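Local coordinates for glyoxalase family protein, putative (Bacillus anthracis, PDB 2QQZ) that is of unknown function but, as a putative member of the glyoxalase/bleomycin resistance protein/dioxygenase superfamily, probably acts as a small-molecule enzyme or binding protein, at residues F78-I83 with I119-N124; M36-K41 with C51-G56; Q15-V20 with G63-F68. One frame throughout, in Å; residues are numbered along the deposited sequence.

Contact 1 (F78-I83 with I119-N124); sequences FYVLKI and IEFMEN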
loop_
_atom_site.group_PDB
_atom_site.type_symbol
_atom_site.label_atom_id
_atom_site.label_comp_id
_atom_site.label_asym_id
_atom_site.label_seq_id
_atom_site.Cartn_x
_atom_site.Cartn_y
_atom_site.Cartn_z
ATOM N N PHE A 78 7.307 -3.454 2.404
ATOM C CA PHE A 78 7.800 -3.022 3.720
ATOM C C PHE A 78 9.301 -3.013 3.748
ATOM O O PHE A 78 9.930 -3.934 3.259
ATOM C CB PHE A 78 7.277 -3.948 4.804
ATOM C CG PHE A 78 5.805 -3.953 4.879
ATOM C CD1 PHE A 78 5.141 -2.952 5.581
ATOM C CD2 PHE A 78 5.068 -4.921 4.238
ATOM C CE1 PHE A 78 3.748 -2.946 5.654
ATOM C CE2 PHE A 78 3.670 -4.894 4.292
ATOM C CZ PHE A 78 3.020 -3.914 5.000
ATOM N N TYR A 79 9.859 -1.936 4.292
ATOM C CA TYR A 79 11.306 -1.808 4.461
ATOM C C TYR A 79 11.677 -2.538 5.750
ATOM O O TYR A 79 11.015 -2.331 6.822
ATOM C CB TYR A 79 11.766 -0.336 4.503
ATOM C CG TYR A 79 13.281 -0.241 4.291
ATOM C CD1 TYR A 79 13.799 -0.060 3.004
ATOM C CD2 TYR A 79 14.187 -0.432 5.350
ATOM C CE1 TYR A 79 15.169 0.002 2.783
ATOM C CE2 TYR A 79 15.600 -0.396 5.122
ATOM C CZ TYR A 79 16.050 -0.161 3.826
ATOM O OH TYR A 79 17.383 -0.116 3.518
ATOM N N VAL A 80 12.716 -3.383 5.640
ATOM C CA VAL A 80 13.215 -4.259 6.723
ATOM C C VAL A 80 14.719 -4.009 7.060
ATOM O O VAL A 80 15.558 -3.994 6.166
ATOM C CB VAL A 80 12.937 -5.768 6.347
ATOM C CG1 VAL A 80 13.572 -6.696 7.283
ATOM C CG2 VAL A 80 11.391 -6.047 6.261
ATOM N N LEU A 81 15.064 -3.791 8.340
ATOM C CA LEU A 81 16.465 -3.826 8.767
ATOM C C LEU A 81 16.945 -5.262 8.872
ATOM O O LEU A 81 16.219 -6.106 9.432
ATOM C CB LEU A 81 16.581 -3.217 10.143
ATOM C CG LEU A 81 16.776 -1.723 10.246
ATOM C CD1 LEU A 81 16.908 -1.306 11.772
ATOM C CD2 LEU A 81 18.050 -1.338 9.489
ATOM N N LYS A 82 18.139 -5.568 8.336
ATOM C CA LYS A 82 18.765 -6.884 8.542
ATOM C C LYS A 82 17.884 -7.952 7.900
ATOM O O LYS A 82 17.563 -8.961 8.513
ATOM C CB LYS A 82 18.961 -7.142 10.054
ATOM C CG LYS A 82 20.101 -8.070 10.434
ATOM C CD LYS A 82 21.276 -7.317 10.803
ATOM C CE LYS A 82 22.536 -8.160 10.688
ATOM N NZ LYS A 82 22.731 -9.154 11.786
ATOM N N ILE A 83 17.459 -7.698 6.660
ATOM C CA ILE A 83 16.512 -8.565 5.963
ATOM C C ILE A 83 16.902 -10.062 5.914
ATOM O O ILE A 83 16.018 -10.920 5.967
ATOM C CB ILE A 83 16.258 -8.054 4.503
ATOM C CG1 ILE A 83 15.075 -8.772 3.895
ATOM C CG2 ILE A 83 17.526 -8.173 3.634
ATOM C CD1 ILE A 83 14.295 -7.884 2.900
ATOM N N ILE A 119 2.778 -9.911 0.029
ATOM C CA ILE A 119 3.443 -8.856 0.814
ATOM C C ILE A 119 4.913 -8.965 0.380
ATOM O O ILE A 119 5.420 -10.094 0.251
ATOM C CB ILE A 119 3.430 -9.196 2.337
ATOM C CG1 ILE A 119 1.992 -9.294 2.824
ATOM C CG2 ILE A 119 4.255 -8.162 3.147
ATOM C CD1 ILE A 119 1.171 -8.001 2.632
ATOM N N GLU A 120 5.571 -7.821 0.187
ATOM C CA GLU A 120 6.984 -7.780 -0.146
ATOM C C GLU A 120 7.782 -7.156 0.990
ATOM O O GLU A 120 7.304 -6.220 1.677
ATOM C CB GLU A 120 7.155 -6.935 -1.383
ATOM C CG GLU A 120 8.678 -6.654 -1.731
ATOM C CD GLU A 120 8.793 -5.714 -2.896
ATOM O OE1 GLU A 120 7.772 -5.577 -3.645
ATOM O OE2 GLU A 120 9.882 -5.084 -3.045
ATOM N N PHE A 121 8.947 -7.739 1.264
ATOM C CA PHE A 121 9.937 -7.205 2.187
ATOM C C PHE A 121 11.208 -6.868 1.423
ATOM O O PHE A 121 11.665 -7.662 0.555
ATOM C CB PHE A 121 10.168 -8.214 3.290
ATOM C CG PHE A 121 8.919 -8.525 4.077
ATOM C CD1 PHE A 121 8.373 -7.579 4.953
ATOM C CD2 PHE A 121 8.264 -9.734 3.917
ATOM C CE1 PHE A 121 7.237 -7.859 5.690
ATOM C CE2 PHE A 121 7.123 -9.992 4.628
ATOM C CZ PHE A 121 6.613 -9.052 5.514
HETATM N N MSE A 122 11.769 -5.674 1.688
HETATM C CA MSE A 122 12.978 -5.235 0.999
HETATM C C MSE A 122 13.955 -4.457 1.895
HETATM O O MSE A 122 13.532 -3.855 2.850
HETATM C CB MSE A 122 12.615 -4.298 -0.132
HETATM C CG MSE A 122 11.781 -3.110 0.333
HETATM SE SE MSE A 122 11.751 -1.899 -1.213
HETATM C CE MSE A 122 13.464 -0.940 -0.872
ATOM N N GLU A 123 15.242 -4.460 1.526
ATOM C CA GLU A 123 16.231 -3.585 2.139
ATOM C C GLU A 123 17.244 -3.182 1.090
ATOM O O GLU A 123 17.595 -3.986 0.222
ATOM C CB GLU A 123 16.890 -4.319 3.320
ATOM C CG GLU A 123 17.790 -3.432 4.173
ATOM C CD GLU A 123 18.476 -4.184 5.281
ATOM O OE1 GLU A 123 18.638 -5.422 5.180
ATOM O OE2 GLU A 123 18.889 -3.536 6.266
ATOM N N ASN A 124 17.711 -1.936 1.123
ATOM C CA ASN A 124 18.857 -1.595 0.276
ATOM C C ASN A 124 20.101 -2.401 0.626
ATOM O O ASN A 124 20.365 -2.711 1.813
ATOM C CB ASN A 124 19.143 -0.103 0.338
ATOM C CG ASN A 124 17.928 0.706 -0.039
ATOM O OD1 ASN A 124 17.192 0.341 -0.946
ATOM N ND2 ASN A 124 17.682 1.782 0.683
HETATM O O HOH W 1 19.012 -0.949 5.735
#
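In E123 and Y79 alike, CG stands anti to the backbone N (chi1 -171° and -164°), beside the carbonyl carbon. Beyond CG the E123 chain runs extended to two consecutive amides: K82 N donates to OE2 at 3.0 Å and I83 N to OE1 at 3.0 Å, both reaching the carboxylate from above its plane. As K82 is the N-cap residue, one side chain from strand 118-124 holds the N-cap and first helical amides of helix 83-92. The Y79 hydroxyl accepts the amide of N124 (N to OH 3.0 Å), and a water links this hydroxyl to E123 OE2, while E123 CA lies off-centre beneath the ring. The strands, first and last of a beta-alpha-beta-beta-beta module, the repeat of the glyoxalase/dioxygenase fold, pair in parallel, with V80 N bonded to M122 O at 2.9 Å; helix 83-92 leads off strand 76-80. Around F78 and F121 the chemistry is apolar: F78 CE2 meets I119 CG2 at 3.5 Å, V80 CG2 touches F121 CD1 at 3.6 Å, and F86 packs edge-to-face on F121. Strand 76-80 also pairs with a strand of the second subunit. The negative charge of E123, set against the amino end of a helix, is probably stabilised by the helix dipole as well as by the two amides.

Contact 2 (M36-K41 with C51-G56); sequences MEEIPK and CWFKCG. With SO4 (sulfate ion), chain C.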
loop_
_atom_site.group_PDB
_atom_site.type_symbol
_atom_site.label_atom_id
_atom_site.label_comp_id
_atom_site.label_asym_id
_atom_site.label_seq_id
_atom_site.Cartn_x
_atom_site.Cartn_y
_atom_site.Cartn_z
HETATM N N MSE A 36 4.670 -7.491 13.892
HETATM C CA MSE A 36 4.174 -6.127 13.954
HETATM C C MSE A 36 3.320 -5.958 15.212
HETATM O O MSE A 36 2.720 -6.928 15.710
HETATM C CB MSE A 36 3.333 -5.770 12.726
HETATM C CG MSE A 36 4.108 -5.710 11.435
HETATM SE SE MSE A 36 2.914 -5.382 9.975
HETATM C CE MSE A 36 3.515 -3.632 9.803
ATOM N N GLU A 37 3.281 -4.732 15.730
ATOM C CA GLU A 37 2.501 -4.404 16.934
ATOM C C GLU A 37 1.023 -4.116 16.595
ATOM O O GLU A 37 0.732 -3.182 15.843
ATOM C CB GLU A 37 3.139 -3.182 17.634
ATOM C CG GLU A 37 2.467 -2.805 18.913
ATOM C CD GLU A 37 3.117 -1.571 19.559
ATOM O OE1 GLU A 37 3.176 -0.515 18.886
ATOM O OE2 GLU A 37 3.599 -1.652 20.714
ATOM N N GLU A 38 0.102 -4.891 17.157
ATOM C CA GLU A 38 -1.329 -4.593 17.001
ATOM C C GLU A 38 -1.759 -3.250 17.665
ATOM O O GLU A 38 -1.351 -2.916 18.765
ATOM C CB GLU A 38 -2.229 -5.747 17.437
ATOM C CG GLU A 38 -3.663 -5.454 16.973
ATOM C CD GLU A 38 -4.698 -6.500 17.263
ATOM O OE1 GLU A 38 -4.341 -7.614 17.721
ATOM O OE2 GLU A 38 -5.887 -6.189 16.966
ATOM N N ILE A 39 -2.552 -2.479 16.951
ATOM C CA ILE A 39 -2.991 -1.143 17.335
ATOM C C ILE A 39 -4.531 -1.222 17.493
ATOM O O ILE A 39 -5.203 -1.754 16.610
ATOM C CB ILE A 39 -2.639 -0.200 16.135
ATOM C CG1 ILE A 39 -1.157 0.052 16.105
ATOM C CG2 ILE A 39 -3.357 1.136 16.201
ATOM C CD1 ILE A 39 -0.565 0.216 17.558
ATOM N N PRO A 40 -5.114 -0.674 18.583
ATOM C CA PRO A 40 -6.588 -0.773 18.665
ATOM C C PRO A 40 -7.284 0.112 17.619
ATOM O O PRO A 40 -6.831 1.212 17.322
ATOM C CB PRO A 40 -6.915 -0.285 20.087
ATOM C CG PRO A 40 -5.660 0.354 20.631
ATOM C CD PRO A 40 -4.505 0.050 19.727
ATOM N N LYS A 41 -8.384 -0.365 17.055
ATOM C CA LYS A 41 -9.108 0.413 16.070
ATOM C C LYS A 41 -9.959 1.462 16.783
ATOM O O LYS A 41 -10.335 1.243 17.942
ATOM C CB LYS A 41 -10.024 -0.507 15.256
ATOM C CG LYS A 41 -9.311 -1.452 14.330
ATOM C CD LYS A 41 -10.309 -2.247 13.520
ATOM C CE LYS A 41 -10.922 -1.417 12.406
ATOM N NZ LYS A 41 -11.687 -2.274 11.432
ATOM N N CYS A 51 -8.314 -5.893 11.827
ATOM C CA CYS A 51 -7.320 -5.415 12.763
ATOM C C CYS A 51 -6.293 -4.518 12.114
ATOM O O CYS A 51 -6.139 -4.516 10.888
ATOM C CB CYS A 51 -6.660 -6.545 13.555
ATOM S SG CYS A 51 -6.711 -8.166 12.874
ATOM N N TRP A 52 -5.601 -3.742 12.961
ATOM C CA TRP A 52 -4.616 -2.757 12.542
ATOM C C TRP A 52 -3.297 -3.103 13.186
ATOM O O TRP A 52 -3.270 -3.527 14.338
ATOM C CB TRP A 52 -5.032 -1.363 13.024
ATOM C CG TRP A 52 -6.241 -0.782 12.275
ATOM C CD1 TRP A 52 -7.082 -1.453 11.435
ATOM C CD2 TRP A 52 -6.702 0.589 12.304
ATOM N NE1 TRP A 52 -8.031 -0.601 10.915
ATOM C CE2 TRP A 52 -7.862 0.652 11.464
ATOM C CE3 TRP A 52 -6.287 1.756 13.006
ATOM C CZ2 TRP A 52 -8.606 1.856 11.261
ATOM C CZ3 TRP A 52 -7.008 2.958 12.800
ATOM C CH2 TRP A 52 -8.155 2.992 11.933
ATOM N N PHE A 53 -2.210 -2.901 12.446
ATOM C CA PHE A 53 -0.870 -3.223 12.952
ATOM C C PHE A 53 0.014 -2.037 12.616
ATOM O O PHE A 53 -0.201 -1.395 11.605
ATOM C CB PHE A 53 -0.311 -4.530 12.382
ATOM C CG PHE A 53 -1.168 -5.709 12.680
ATOM C CD1 PHE A 53 -0.954 -6.464 13.826
ATOM C CD2 PHE A 53 -2.239 -6.034 11.843
ATOM C CE1 PHE A 53 -1.778 -7.534 14.133
ATOM C CE2 PHE A 53 -3.085 -7.101 12.141
ATOM C CZ PHE A 53 -2.849 -7.854 13.281
ATOM N N LYS A 54 0.936 -1.710 13.518
ATOM C CA LYS A 54 1.886 -0.623 13.338
ATOM C C LYS A 54 3.130 -1.084 12.565
ATOM O O LYS A 54 3.668 -2.132 12.878
ATOM C CB LYS A 54 2.317 -0.178 14.746
ATOM C CG LYS A 54 3.233 1.017 14.770
ATOM C CD LYS A 54 3.782 1.302 16.182
ATOM C CE LYS A 54 4.999 2.203 16.044
ATOM N NZ LYS A 54 4.537 3.538 15.542
ATOM N N CYS A 55 3.577 -0.314 11.565
ATOM C CA CYS A 55 4.923 -0.477 10.965
ATOM C C CYS A 55 5.633 0.875 10.857
ATOM O O CYS A 55 5.347 1.666 9.927
ATOM C CB CYS A 55 4.854 -1.158 9.588
ATOM S SG CYS A 55 3.487 -0.663 8.534
ATOM N N GLY A 56 6.507 1.203 11.815
ATOM C CA GLY A 56 7.180 2.470 11.721
ATOM C C GLY A 56 6.159 3.570 11.786
ATOM O O GLY A 56 5.215 3.500 12.591
HETATM S S SO4 C . -11.408 -0.274 8.541
HETATM O O1 SO4 C . -10.105 0.179 9.060
HETATM O O2 SO4 C . -12.414 -0.501 9.602
HETATM O O3 SO4 C . -11.160 -1.548 7.849
HETATM O O4 SO4 C . -11.944 0.740 7.640
HETATM O O HOH W 2 5.451 -2.745 14.803
HETATM O O HOH W 3 -6.529 -3.963 15.845
HETATM O O HOH W 4 -9.478 -2.993 9.699
#
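K41 lays its aliphatic chain across the indole of W52, the closely packed end of this contact. CG stands 3.6 Å from the centroid of the five-membered ring, only 5° off its normal, a CH-pi contact made directly over the face. The chain then bends at chi3 (76°), bringing CE around to 3.4 Å from W52 NE1. Beyond it, NZ donates to the backbone O of G49 and, at 2.6 Å, to O2 of a probably adventitious sulfate, whose O1 is reached by W52 NE1 at the indole edge. R48 also binds the ion, and H61 stacks on W52. The other face of the hairpin is packed by F53, whose CE1 lies 3.8 Å from E38 CB and whose CB meets M36 CB, with I60 and I62 of strand 58-64 touching the F53 side chain. On this face too, E38 OE2 has R27 as its main partner, in a salt bridge, and takes a water shared with I39 O and W52 N.

Segments 36-41 and 51-56 form the beta hairpin at one edge of a mixed four-stranded sheet, where 37-39 is the outermost strand. It pairs antiparallel through two nearly straight bonds: I39 N donates to W52 O at 2.9 Å from above the carbonyl plane, and K54 N to E37 O at 2.8 Å.

The solvent side is looser. The E37 and K54 side chains head off in a common direction, yet OE1 and NZ stay 5.4 Å apart; E37 OE1 instead touches K54 CD, and NZ donates to G56 O. Water also bridges E37 N to K54 O.

Contact 3 (Q15-V20 with G63-F68); sequences QVAAPV and GVEQNF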
loop_
_atom_site.group_PDB
_atom_site.type_symbol
_atom_site.label_atom_id
_atom_site.label_comp_id
_atom_site.label_asym_id
_atom_site.label_seq_id
_atom_site.Cartn_x
_atom_site.Cartn_y
_atom_site.Cartn_z
ATOM N N GLN A 15 -4.586 -0.585 3.160
ATOM C CA GLN A 15 -5.675 -1.434 3.552
ATOM C C GLN A 15 -5.544 -2.741 2.771
ATOM O O GLN A 15 -5.569 -2.731 1.551
ATOM C CB GLN A 15 -7.021 -0.736 3.305
ATOM C CG GLN A 15 -8.126 -1.784 3.499
ATOM C CD GLN A 15 -9.259 -1.298 4.302
ATOM O OE1 GLN A 15 -9.091 -0.862 5.436
ATOM N NE2 GLN A 15 -10.434 -1.357 3.728
ATOM N N VAL A 16 -5.390 -3.863 3.478
ATOM C CA VAL A 16 -5.277 -5.234 2.900
ATOM C C VAL A 16 -6.589 -5.968 3.208
ATOM O O VAL A 16 -7.093 -5.889 4.326
ATOM C CB VAL A 16 -4.099 -5.955 3.577
ATOM C CG1 VAL A 16 -4.008 -7.451 3.219
ATOM C CG2 VAL A 16 -2.781 -5.223 3.243
ATOM N N ALA A 17 -7.169 -6.633 2.218
ATOM C CA ALA A 17 -8.492 -7.230 2.434
ATOM C C ALA A 17 -8.312 -8.655 2.966
ATOM O O ALA A 17 -7.242 -9.266 2.769
ATOM C CB ALA A 17 -9.277 -7.202 1.172
ATOM N N ALA A 18 -9.357 -9.170 3.606
ATOM C CA ALA A 18 -9.363 -10.489 4.204
ATOM C C ALA A 18 -10.807 -10.898 4.386
ATOM O O ALA A 18 -11.721 -10.045 4.367
ATOM C CB ALA A 18 -8.639 -10.441 5.543
ATOM N N PRO A 19 -11.056 -12.202 4.537
ATOM C CA PRO A 19 -12.454 -12.563 4.729
ATOM C C PRO A 19 -13.045 -12.286 6.122
ATOM O O PRO A 19 -12.312 -12.109 7.106
ATOM C CB PRO A 19 -12.470 -14.074 4.454
ATOM C CG PRO A 19 -11.064 -14.547 4.684
ATOM C CD PRO A 19 -10.154 -13.367 4.459
ATOM N N VAL A 20 -14.374 -12.366 6.208
ATOM C CA VAL A 20 -15.023 -12.259 7.530
ATOM C C VAL A 20 -14.428 -13.339 8.443
ATOM O O VAL A 20 -14.206 -14.461 7.997
ATOM C CB VAL A 20 -16.532 -12.471 7.358
ATOM C CG1 VAL A 20 -17.266 -12.329 8.656
ATOM C CG2 VAL A 20 -17.070 -11.476 6.331
ATOM N N GLY A 63 -8.794 -5.247 6.575
ATOM C CA GLY A 63 -10.212 -4.956 6.493
ATOM C C GLY A 63 -10.969 -6.153 5.941
ATOM O O GLY A 63 -10.560 -6.792 4.933
ATOM N N VAL A 64 -12.086 -6.438 6.595
ATOM C CA VAL A 64 -12.930 -7.596 6.327
ATOM C C VAL A 64 -13.713 -7.335 5.043
ATOM O O VAL A 64 -14.272 -6.222 4.855
ATOM C CB VAL A 64 -13.893 -7.857 7.523
ATOM C CG1 VAL A 64 -15.110 -8.559 7.062
ATOM C CG2 VAL A 64 -13.220 -8.727 8.529
ATOM N N GLU A 65 -13.751 -8.350 4.157
ATOM C CA GLU A 65 -14.532 -8.249 2.925
ATOM C C GLU A 65 -15.316 -9.526 2.673
ATOM O O GLU A 65 -14.747 -10.624 2.523
ATOM C CB GLU A 65 -13.615 -7.932 1.730
ATOM C CG GLU A 65 -12.908 -6.566 1.807
ATOM C CD GLU A 65 -13.848 -5.335 1.719
ATOM O OE1 GLU A 65 -15.061 -5.494 1.433
ATOM O OE2 GLU A 65 -13.359 -4.188 1.923
ATOM N N GLN A 66 -16.633 -9.417 2.625
ATOM C CA GLN A 66 -17.415 -10.537 2.311
ATOM C C GLN A 66 -17.099 -11.058 0.902
ATOM O O GLN A 66 -17.118 -12.280 0.674
ATOM C CB GLN A 66 -18.868 -10.103 2.372
ATOM C CG GLN A 66 -19.786 -11.094 2.059
ATOM C CD GLN A 66 -21.166 -10.490 1.911
ATOM O OE1 GLN A 66 -21.334 -9.261 1.823
ATOM N NE2 GLN A 66 -22.149 -11.336 1.887
ATOM N N ASN A 67 -16.779 -10.133 -0.006
ATOM C CA ASN A 67 -16.414 -10.510 -1.386
ATOM C C ASN A 67 -14.892 -10.493 -1.553
ATOM O O ASN A 67 -14.380 -10.052 -2.538
ATOM C CB ASN A 67 -17.090 -9.600 -2.388
ATOM C CG ASN A 67 -18.583 -9.835 -2.465
ATOM O OD1 ASN A 67 -19.370 -8.873 -2.434
ATOM N ND2 ASN A 67 -18.992 -11.107 -2.537
ATOM N N PHE A 68 -14.173 -10.963 -0.545
ATOM C CA PHE A 68 -12.728 -10.988 -0.603
ATOM C C PHE A 68 -12.131 -11.727 -1.853
ATOM O O PHE A 68 -12.509 -12.881 -2.180
ATOM C CB PHE A 68 -12.178 -11.613 0.672
ATOM C CG PHE A 68 -10.691 -11.849 0.639
ATOM C CD1 PHE A 68 -9.812 -10.802 0.540
ATOM C CD2 PHE A 68 -10.179 -13.160 0.756
ATOM C CE1 PHE A 68 -8.422 -11.009 0.510
ATOM C CE2 PHE A 68 -8.817 -13.397 0.707
ATOM C CZ PHE A 68 -7.927 -12.334 0.645
HETATM O O HOH W 5 -15.456 -13.322 3.604
#
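One face of the F68 ring sits over A18 CA and P19 CD, with A18 CA 3.9 Å from the centroid and 20° off the ring normal. P19 CD stands 4.1 Å from the same centroid, and the proline and phenylalanine side chains run alongside each other in the same direction. CB of F68 points toward segment 15-20, and CG, anti to the backbone N (chi1 173°), continues from it. In the ring, CD1 touches A17 CB at 3.7 Å, and CE1 comes obliquely up to the carbonyl oxygen of A17, an atom that also accepts a hydrogen bond from N117. F115 touches F68 as well.

The contact is the parallel pairing of strand 8-18 with strand 58-64 in the mixed four-stranded sheet, prolonged by a type I beta turn from E65 to F68 that folds the phenylalanine back. G63 N donates to V16 O at 2.9 Å, and E65 N to A18 O at 2.7 Å, while A18 N to G63 O is weak.

E65 CG touches A17 CB at 3.7 Å. V20 CG2, beyond the strand, meets V64 CG1 at an angle, at 3.6 Å. A water accepts from V20 N and donates to E65 O, joining the two segments. Toward the other end, Q15 pairs in an antiparallel ladder with a strand of the second subunit, so that the sheet runs on across the interface; A74 of that subunit packs on A17 and its R73 on E65.

Contacts 2 and 3 belong to one four-stranded sheet, where strands 51-55 and 58-64 are neighbours, whereas contact 1 lies in the other, about 25 Å from contact 3 between centres. The two sheets share the strand order 1-4-3-2 of the beta-alpha-beta-beta-beta module repeated in this superfamily, and contacts 1 and 3 are its equivalent parallel pairings. All three are partly buried and touch the second subunit. Contact 1 has the largest share of buried residues and adds a charged grip on a helix start; contact 2, an edge hairpin, is marked by a lysine over an indole, with waters and a probably adventitious sulfate; contact 3 is mainly backbone and apolar. F78 CE1 meets C55 SG at 3.7 Å, joining contacts 1 and 2.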